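Local coordinates for protein putative D-lactate dehydrogenase (Chlamydomonas reinhardtii, PDB 4ZGS) that binds NAD and probably reduces pyruvate to D-lactate in the algal chloroplast, as a member of the D-isomer specific 2-hydroxyacid dehydrogenase family, at residues T34-C39 with F58-F63; N87-A92 with F113-L118; V174-K179 with K198-K203. One frame throughout, in Å; residues are numbered along the deposited sequence.

Contact 1. Residues T34-C39 with F58-F63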
# COMPACT_ATOMS: atom_id res chain seq x y z
N THR A 34 14.75 -26.84 -36.89
CA THR A 34 13.49 -27.28 -37.50
C THR A 34 12.49 -27.72 -36.43
O THR A 34 11.34 -28.03 -36.74
CB THR A 34 13.70 -28.46 -38.50
OG1 THR A 34 14.13 -29.63 -37.79
CG2 THR A 34 14.74 -28.12 -39.58
N THR A 35 12.93 -27.80 -35.18
CA THR A 35 12.01 -28.13 -34.10
C THR A 35 10.93 -27.06 -33.94
O THR A 35 11.23 -25.86 -34.03
CB THR A 35 12.76 -28.30 -32.75
OG1 THR A 35 13.87 -29.20 -32.91
CG2 THR A 35 11.82 -28.84 -31.68
N ARG A 36 9.68 -27.50 -33.74
CA ARG A 36 8.54 -26.62 -33.48
C ARG A 36 8.17 -26.71 -32.01
O ARG A 36 7.72 -27.77 -31.54
CB ARG A 36 7.33 -26.99 -34.35
CG ARG A 36 7.42 -26.57 -35.81
CD ARG A 36 6.21 -27.06 -36.57
NE ARG A 36 4.96 -26.43 -36.10
CZ ARG A 36 4.50 -25.24 -36.48
NH1 ARG A 36 5.18 -24.49 -37.33
NH2 ARG A 36 3.36 -24.80 -35.99
N CYS A 37 8.32 -25.59 -31.31
CA CYS A 37 8.14 -25.52 -29.86
C CYS A 37 6.97 -24.62 -29.43
O CYS A 37 6.87 -23.47 -29.86
CB CYS A 37 9.41 -25.01 -29.23
SG CYS A 37 10.89 -25.98 -29.47
N ILE A 38 6.10 -25.14 -28.58
CA ILE A 38 5.08 -24.29 -27.98
C ILE A 38 5.36 -24.11 -26.48
O ILE A 38 5.67 -25.08 -25.81
CB ILE A 38 3.64 -24.88 -28.24
CG1 ILE A 38 2.55 -23.99 -27.62
CG2 ILE A 38 3.52 -26.30 -27.73
CD1 ILE A 38 1.12 -24.27 -28.16
N CYS A 39 5.27 -22.87 -25.97
CA CYS A 39 5.46 -22.60 -24.52
C CYS A 39 4.20 -22.05 -23.84
O CYS A 39 3.69 -20.98 -24.21
CB CYS A 39 6.61 -21.61 -24.26
SG CYS A 39 8.24 -22.32 -24.64
N PHE A 58 15.45 -22.22 -32.24
CA PHE A 58 14.33 -22.82 -32.97
C PHE A 58 13.70 -21.79 -33.91
O PHE A 58 13.47 -20.65 -33.53
CB PHE A 58 13.31 -23.40 -32.01
CG PHE A 58 13.92 -24.30 -30.97
CD1 PHE A 58 14.39 -25.55 -31.32
CD2 PHE A 58 14.09 -23.86 -29.68
CE1 PHE A 58 14.97 -26.38 -30.36
CE2 PHE A 58 14.68 -24.67 -28.73
CZ PHE A 58 15.11 -25.92 -29.06
N THR A 59 13.48 -22.20 -35.15
CA THR A 59 12.96 -21.33 -36.19
C THR A 59 11.49 -20.91 -35.95
O THR A 59 11.11 -19.78 -36.26
CB THR A 59 13.07 -22.03 -37.56
OG1 THR A 59 13.00 -21.07 -38.62
CG2 THR A 59 11.95 -23.04 -37.71
N ASP A 60 10.68 -21.86 -35.48
CA ASP A 60 9.26 -21.64 -35.18
C ASP A 60 9.06 -21.94 -33.72
O ASP A 60 9.25 -23.07 -33.28
CB ASP A 60 8.33 -22.53 -36.00
CG ASP A 60 8.36 -22.22 -37.49
OD1 ASP A 60 8.59 -21.04 -37.83
OD2 ASP A 60 8.15 -23.15 -38.31
N THR A 61 8.71 -20.91 -32.96
CA THR A 61 8.43 -21.07 -31.55
C THR A 61 7.17 -20.29 -31.19
O THR A 61 7.09 -19.08 -31.44
CB THR A 61 9.64 -20.65 -30.68
OG1 THR A 61 10.24 -19.47 -31.23
CG2 THR A 61 10.70 -21.75 -30.67
N TYR A 62 6.18 -21.00 -30.66
CA TYR A 62 4.87 -20.45 -30.32
C TYR A 62 4.76 -20.13 -28.82
O TYR A 62 4.89 -21.01 -27.95
CB TYR A 62 3.79 -21.45 -30.72
CG TYR A 62 2.36 -20.92 -30.63
CD1 TYR A 62 2.09 -19.61 -30.26
CD2 TYR A 62 1.29 -21.77 -30.89
CE1 TYR A 62 0.79 -19.16 -30.18
CE2 TYR A 62 0.01 -21.34 -30.81
CZ TYR A 62 -0.25 -20.03 -30.46
OH TYR A 62 -1.57 -19.62 -30.38
N PHE A 63 4.55 -18.86 -28.49
CA PHE A 63 4.40 -18.49 -27.07
C PHE A 63 2.94 -18.19 -26.70
O PHE A 63 2.38 -17.19 -27.16
CB PHE A 63 5.31 -17.30 -26.75
CG PHE A 63 6.79 -17.63 -26.75
CD1 PHE A 63 7.39 -18.21 -25.63
CD2 PHE A 63 7.57 -17.44 -27.90
CE1 PHE A 63 8.76 -18.54 -25.63
CE2 PHE A 63 8.93 -17.79 -27.92
CZ PHE A 63 9.53 -18.34 -26.79
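Tyr62 O takes one hydrogen bond and one CA-H...O contact from the neighbouring strand: Cys39 N donates to it at 2.7 Å, almost straight out along the carbonyl, while the CA-H of Ile38 leans against the same oxygen. Cys37 O repeats the arrangement, with Tyr62 N held at 2.7 Å and the CA of Thr61 alongside. One step earlier, the bond from Cys37 N to Asp60 O is weak, at 3.3 Å. These alternating bonds join strands 36-39 and 60-63, which run parallel at 13°, their axes 4.6 Å apart. Helix 44-57 connects them, giving a beta-alpha-beta unit in which 60-63 is an outermost strand of a five-stranded parallel sheet within the chain. On one face, both cysteines pack against aromatic rings. Cys37 SG sits over the centre of the Phe58 ring, 3.7 Å above its plane, and Thr35 CB reaches that ring obliquely. Cys39 CB touches Phe63 CD1 at 3.7 Å, and helix 44-57 packs on both of these residues. Across the sheet, Ile38 and Tyr62 lie side by side; Ile38 CG1 stands anti to the backbone N (chi1 -180°) and chi2 is also extended, which carries CD1 to 3.7 Å from Tyr62 CD2. On that face, Asp60 OD2 lies at the Arg36 guanidinium edge, near its plane, in a long salt bridge of 3.4 Å to NH1; Tyr79 adds a cation-pi contact.

Contact 2. Residues N87-A92 with F113-L118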
# COMPACT_ATOMS: atom_id res chain seq x y z
N ASN A 87 3.01 -24.40 -12.76
CA ASN A 87 1.58 -24.05 -12.75
C ASN A 87 0.72 -24.61 -13.90
O ASN A 87 -0.49 -24.42 -13.90
CB ASN A 87 1.40 -22.52 -12.71
CG ASN A 87 1.97 -21.82 -13.93
OD1 ASN A 87 2.77 -22.38 -14.69
ND2 ASN A 87 1.55 -20.57 -14.13
N ASP A 88 1.35 -25.18 -14.93
CA ASP A 88 0.64 -25.74 -16.11
C ASP A 88 0.02 -27.12 -15.88
O ASP A 88 0.56 -27.90 -15.12
CB ASP A 88 1.62 -25.80 -17.28
CG ASP A 88 1.95 -24.41 -17.81
OD1 ASP A 88 1.01 -23.64 -18.12
OD2 ASP A 88 3.16 -24.08 -17.85
N ARG A 89 -1.10 -27.46 -16.52
CA ARG A 89 -1.64 -28.80 -16.28
C ARG A 89 -1.11 -29.82 -17.26
O ARG A 89 -1.26 -29.64 -18.47
CB ARG A 89 -3.18 -28.86 -16.42
CG ARG A 89 -4.09 -28.31 -15.35
CD ARG A 89 -5.57 -28.43 -15.75
NE ARG A 89 -6.38 -27.64 -14.82
CZ ARG A 89 -7.71 -27.43 -14.89
NH1 ARG A 89 -8.47 -27.97 -15.86
NH2 ARG A 89 -8.29 -26.67 -13.96
N ALA A 90 -0.47 -30.88 -16.76
CA ALA A 90 -0.56 -32.16 -17.43
C ALA A 90 -1.07 -33.16 -16.41
O ALA A 90 -0.28 -33.80 -15.72
CB ALA A 90 0.78 -32.60 -18.00
N ASP A 91 -2.37 -33.38 -16.39
CA ASP A 91 -2.95 -34.47 -15.62
C ASP A 91 -3.21 -35.51 -16.69
O ASP A 91 -2.91 -35.25 -17.84
CB ASP A 91 -4.19 -34.05 -14.82
CG ASP A 91 -5.29 -33.44 -15.68
OD1 ASP A 91 -5.22 -33.55 -16.92
OD2 ASP A 91 -6.24 -32.87 -15.11
N ALA A 92 -3.82 -36.64 -16.35
CA ALA A 92 -3.93 -37.70 -17.34
C ALA A 92 -4.67 -37.27 -18.62
O ALA A 92 -4.39 -37.78 -19.70
CB ALA A 92 -4.60 -38.91 -16.73
N PHE A 113 8.16 -31.68 -11.43
CA PHE A 113 7.32 -32.48 -12.32
C PHE A 113 6.03 -32.95 -11.63
O PHE A 113 5.25 -33.70 -12.20
CB PHE A 113 8.11 -33.67 -12.89
CG PHE A 113 8.85 -34.48 -11.87
CD1 PHE A 113 10.00 -33.99 -11.28
CD2 PHE A 113 8.40 -35.74 -11.51
CE1 PHE A 113 10.70 -34.75 -10.33
CE2 PHE A 113 9.09 -36.50 -10.57
CZ PHE A 113 10.24 -36.00 -9.98
N ASP A 114 5.85 -32.49 -10.40
CA ASP A 114 4.79 -32.97 -9.52
C ASP A 114 3.41 -32.99 -10.21
O ASP A 114 2.62 -33.91 -10.00
CB ASP A 114 4.77 -32.09 -8.26
CG ASP A 114 4.32 -32.84 -7.02
OD1 ASP A 114 4.12 -34.07 -7.09
OD2 ASP A 114 4.22 -32.20 -5.95
N ARG A 115 3.12 -31.97 -11.00
CA ARG A 115 1.82 -31.87 -11.66
C ARG A 115 1.67 -32.63 -12.98
O ARG A 115 0.56 -32.81 -13.46
CB ARG A 115 1.48 -30.40 -11.85
CG ARG A 115 0.11 -30.12 -12.44
CD ARG A 115 -0.16 -28.62 -12.32
NE ARG A 115 -1.20 -28.11 -13.20
CZ ARG A 115 -1.74 -26.90 -13.08
NH1 ARG A 115 -1.36 -26.11 -12.09
NH2 ARG A 115 -2.65 -26.48 -13.93
N VAL A 116 2.77 -33.09 -13.58
CA VAL A 116 2.62 -33.88 -14.80
C VAL A 116 2.41 -35.34 -14.47
O VAL A 116 3.04 -35.86 -13.55
CB VAL A 116 3.86 -33.75 -15.74
CG1 VAL A 116 5.05 -34.45 -15.14
CG2 VAL A 116 3.55 -34.36 -17.10
N ASP A 117 1.56 -35.99 -15.25
CA ASP A 117 1.28 -37.41 -15.06
C ASP A 117 2.19 -38.21 -15.98
O ASP A 117 2.01 -38.22 -17.20
CB ASP A 117 -0.21 -37.69 -15.34
CG ASP A 117 -0.60 -39.15 -15.12
OD1 ASP A 117 0.29 -39.99 -14.86
OD2 ASP A 117 -1.81 -39.45 -15.19
N LEU A 118 3.11 -38.95 -15.36
CA LEU A 118 4.14 -39.68 -16.10
C LEU A 118 3.61 -41.03 -16.50
O LEU A 118 4.18 -41.68 -17.37
CB LEU A 118 5.40 -39.85 -15.24
CG LEU A 118 6.09 -38.61 -14.67
CD1 LEU A 118 7.20 -39.02 -13.72
CD2 LEU A 118 6.65 -37.76 -15.79
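Arg115 lays one face of its guanidinium over the peptide joining Asn87 to Asp88: Asn87 C stands 3.1 Å above the plane, offset toward the rim, and Asp88 N lies over the centre. The carbonyl oxygens of Asn87 and Asp88 approach from that same face, where the angles are too poor for hydrogen bonds. CG is anti to the backbone N (chi1 -176°), and the extended chain beyond it spans the distance to the other loop. Arg89 CB lies at the guanidinium edge; the overlap of Arg89 CG with Arg115 NH2 is too tight, leaving the exact placement of the two arginines doubtful. The two loops follow adjacent parallel strands, 81-84 and 105-108, and each leads into a helix. Asp91 and Asp117 occupy the N-cap positions of those helices, Asp117 OD1 accepting His119 N, and Asp91 OD1 bonded to Ser93 OG and, weakly, to Val94 N. Across the two loops, Asp117 N makes a weak, bent bond to Ala90 O at 2.9 Å (125° at the hydrogen), and the CA of Val116 abuts the same oxygen. Val116 CG2 presses on Ala90 CB at 3.4 Å, whereas Asp117 OD2 comes within 3.2 Å of Ala92 CB.

Contact 3. Residues V174-K179 with K198-K203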
# COMPACT_ATOMS: atom_id res chain seq x y z
N VAL A 174 17.46 -4.71 14.70
CA VAL A 174 18.38 -5.55 15.47
C VAL A 174 19.64 -5.87 14.66
O VAL A 174 19.56 -6.03 13.44
CB VAL A 174 17.67 -6.84 15.88
CG1 VAL A 174 18.63 -7.99 15.92
CG2 VAL A 174 17.00 -6.65 17.23
N GLU A 175 20.79 -5.96 15.33
CA GLU A 175 22.06 -6.37 14.69
C GLU A 175 22.17 -7.87 14.42
O GLU A 175 21.82 -8.69 15.27
CB GLU A 175 23.26 -5.97 15.54
CG GLU A 175 23.76 -4.58 15.29
CD GLU A 175 25.01 -4.25 16.11
OE1 GLU A 175 25.56 -5.16 16.80
OE2 GLU A 175 25.41 -3.05 16.08
N MET A 176 22.71 -8.22 13.27
CA MET A 176 22.92 -9.63 12.97
C MET A 176 24.29 -10.19 13.37
O MET A 176 24.42 -11.41 13.54
CB MET A 176 22.69 -9.84 11.48
CG MET A 176 21.83 -11.04 11.12
SD MET A 176 21.71 -10.90 9.36
CE MET A 176 21.23 -9.18 9.34
N ARG A 177 25.27 -9.31 13.62
CA ARG A 177 26.66 -9.76 13.67
C ARG A 177 26.94 -10.95 14.57
O ARG A 177 27.58 -11.89 14.14
CB ARG A 177 27.63 -8.66 14.10
CG ARG A 177 29.06 -9.24 14.05
CD ARG A 177 30.20 -8.23 14.00
NE ARG A 177 31.47 -8.93 13.79
CZ ARG A 177 32.66 -8.36 13.65
NH1 ARG A 177 32.77 -7.03 13.68
NH2 ARG A 177 33.73 -9.12 13.44
N HIS A 178 26.55 -10.93 15.83
CA HIS A 178 26.96 -12.09 16.62
C HIS A 178 25.86 -13.12 16.88
O HIS A 178 26.03 -14.00 17.70
CB HIS A 178 27.66 -11.61 17.88
CG HIS A 178 28.97 -10.94 17.59
ND1 HIS A 178 29.13 -9.58 17.55
CD2 HIS A 178 30.18 -11.46 17.28
CE1 HIS A 178 30.38 -9.28 17.25
NE2 HIS A 178 31.04 -10.41 17.08
N LYS A 179 24.72 -12.97 16.21
CA LYS A 179 23.58 -13.86 16.41
C LYS A 179 23.82 -15.34 16.06
O LYS A 179 24.59 -15.65 15.15
CB LYS A 179 22.39 -13.35 15.60
CG LYS A 179 22.01 -11.92 15.94
CD LYS A 179 21.69 -11.82 17.42
CE LYS A 179 21.64 -10.38 17.90
NZ LYS A 179 20.39 -9.69 17.43
N LYS A 198 27.64 -17.16 7.79
CA LYS A 198 28.94 -17.15 8.50
C LYS A 198 29.71 -15.91 8.04
O LYS A 198 30.36 -15.23 8.82
CB LYS A 198 29.75 -18.42 8.18
CG LYS A 198 31.07 -18.56 8.89
CD LYS A 198 30.82 -18.83 10.35
CE LYS A 198 32.05 -19.34 11.09
NZ LYS A 198 31.60 -19.93 12.39
N GLY A 199 29.60 -15.61 6.75
CA GLY A 199 30.29 -14.47 6.18
C GLY A 199 29.79 -13.16 6.74
O GLY A 199 30.54 -12.22 6.84
N ILE A 200 28.50 -13.09 7.07
CA ILE A 200 27.93 -11.86 7.66
C ILE A 200 28.49 -11.69 9.06
O ILE A 200 28.56 -10.59 9.59
CB ILE A 200 26.38 -11.90 7.64
CG1 ILE A 200 25.91 -11.73 6.20
CG2 ILE A 200 25.74 -10.82 8.57
CD1 ILE A 200 24.49 -12.14 5.98
N GLY A 201 28.99 -12.78 9.62
CA GLY A 201 29.53 -12.75 10.95
C GLY A 201 28.72 -13.50 11.99
O GLY A 201 29.11 -13.53 13.14
N CYS A 202 27.64 -14.15 11.59
CA CYS A 202 26.83 -14.90 12.54
C CYS A 202 27.56 -16.12 13.08
O CYS A 202 28.48 -16.65 12.45
CB CYS A 202 25.50 -15.33 11.90
SG CYS A 202 24.50 -13.95 11.24
N LYS A 203 27.11 -16.61 14.23
CA LYS A 203 27.60 -17.89 14.71
C LYS A 203 26.65 -18.92 14.13
O LYS A 203 25.51 -19.05 14.58
CB LYS A 203 27.60 -17.97 16.23
CG LYS A 203 28.37 -16.85 16.92
CD LYS A 203 28.14 -16.90 18.41
CE LYS A 203 28.81 -15.75 19.12
NZ LYS A 203 28.55 -15.79 20.60
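Lys203 runs its aliphatic chain past the carbonyls of the facing turn. Its CB lies 4.0 Å from Lys179 O. CG is anti to the carbonyl carbon (chi1 -55°), and the extended chain beyond it takes CD and CE past a single acceptor: CE comes to 3.6 Å from His178 O, with CG and CD only slightly farther from that oxygen. NZ, at the tip, continues beyond that carbonyl and remains 6.9 Å from His178 NE2, so the two groups do not meet. At the root of the same residue, the amide Lys203 N donates to Lys179 O at 2.8 Å; it stands 28° out of the carbonyl plane, and the bond is bent to 150° at the hydrogen. This marks where strands 180-184 and 203-207 begin to pair. Deeper in, Cys202 SG faces Met176 CG at 4.0 Å, Met176 SD reaches Ile200 CG2 at 4.1 Å, and the methionine side chain also touches Phe148 of helix 136-151. The setting is the first beta-alpha-beta unit of a Rossmann-type NAD domain. A type I turn from Met176 to Lys179 precedes its first strand, and helix 188-200 ends in a Schellman motif at Gly201, whose positive phi turns the chain toward strand 203-207. The same region also faces the assembly: Arg177 NH1 forms a salt bridge with Glu137 of the third subunit, and Ile200 packs on Ile200 of that subunit. Within the contact itself, one main-chain bond and a small sulfur-lined apolar patch supply the cohesion, and the pairing across the two segments is therefore likely to depend little on the charge of Lys203 or His178.

How the contacts relate
The three contacts follow one another along the chain, each closing before the next opens. Contacts 1 and 2 belong to the same five-stranded sheet region, their centres 21 Å apart and their nearest atoms about 6 Å apart without touching: the first pairs two strands near one margin, the second joins loops that follow two further strands. Contact 3 lies on the other side of the chain's centre, 49 Å from contact 1 and 42 Å from contact 2 between centres, at the margin of the six-stranded sheet of the NAD-binding domain. None forms part of the NAD pocket; the Asn87 side chain of contact 2 is about 13 Å from the bound cofactor.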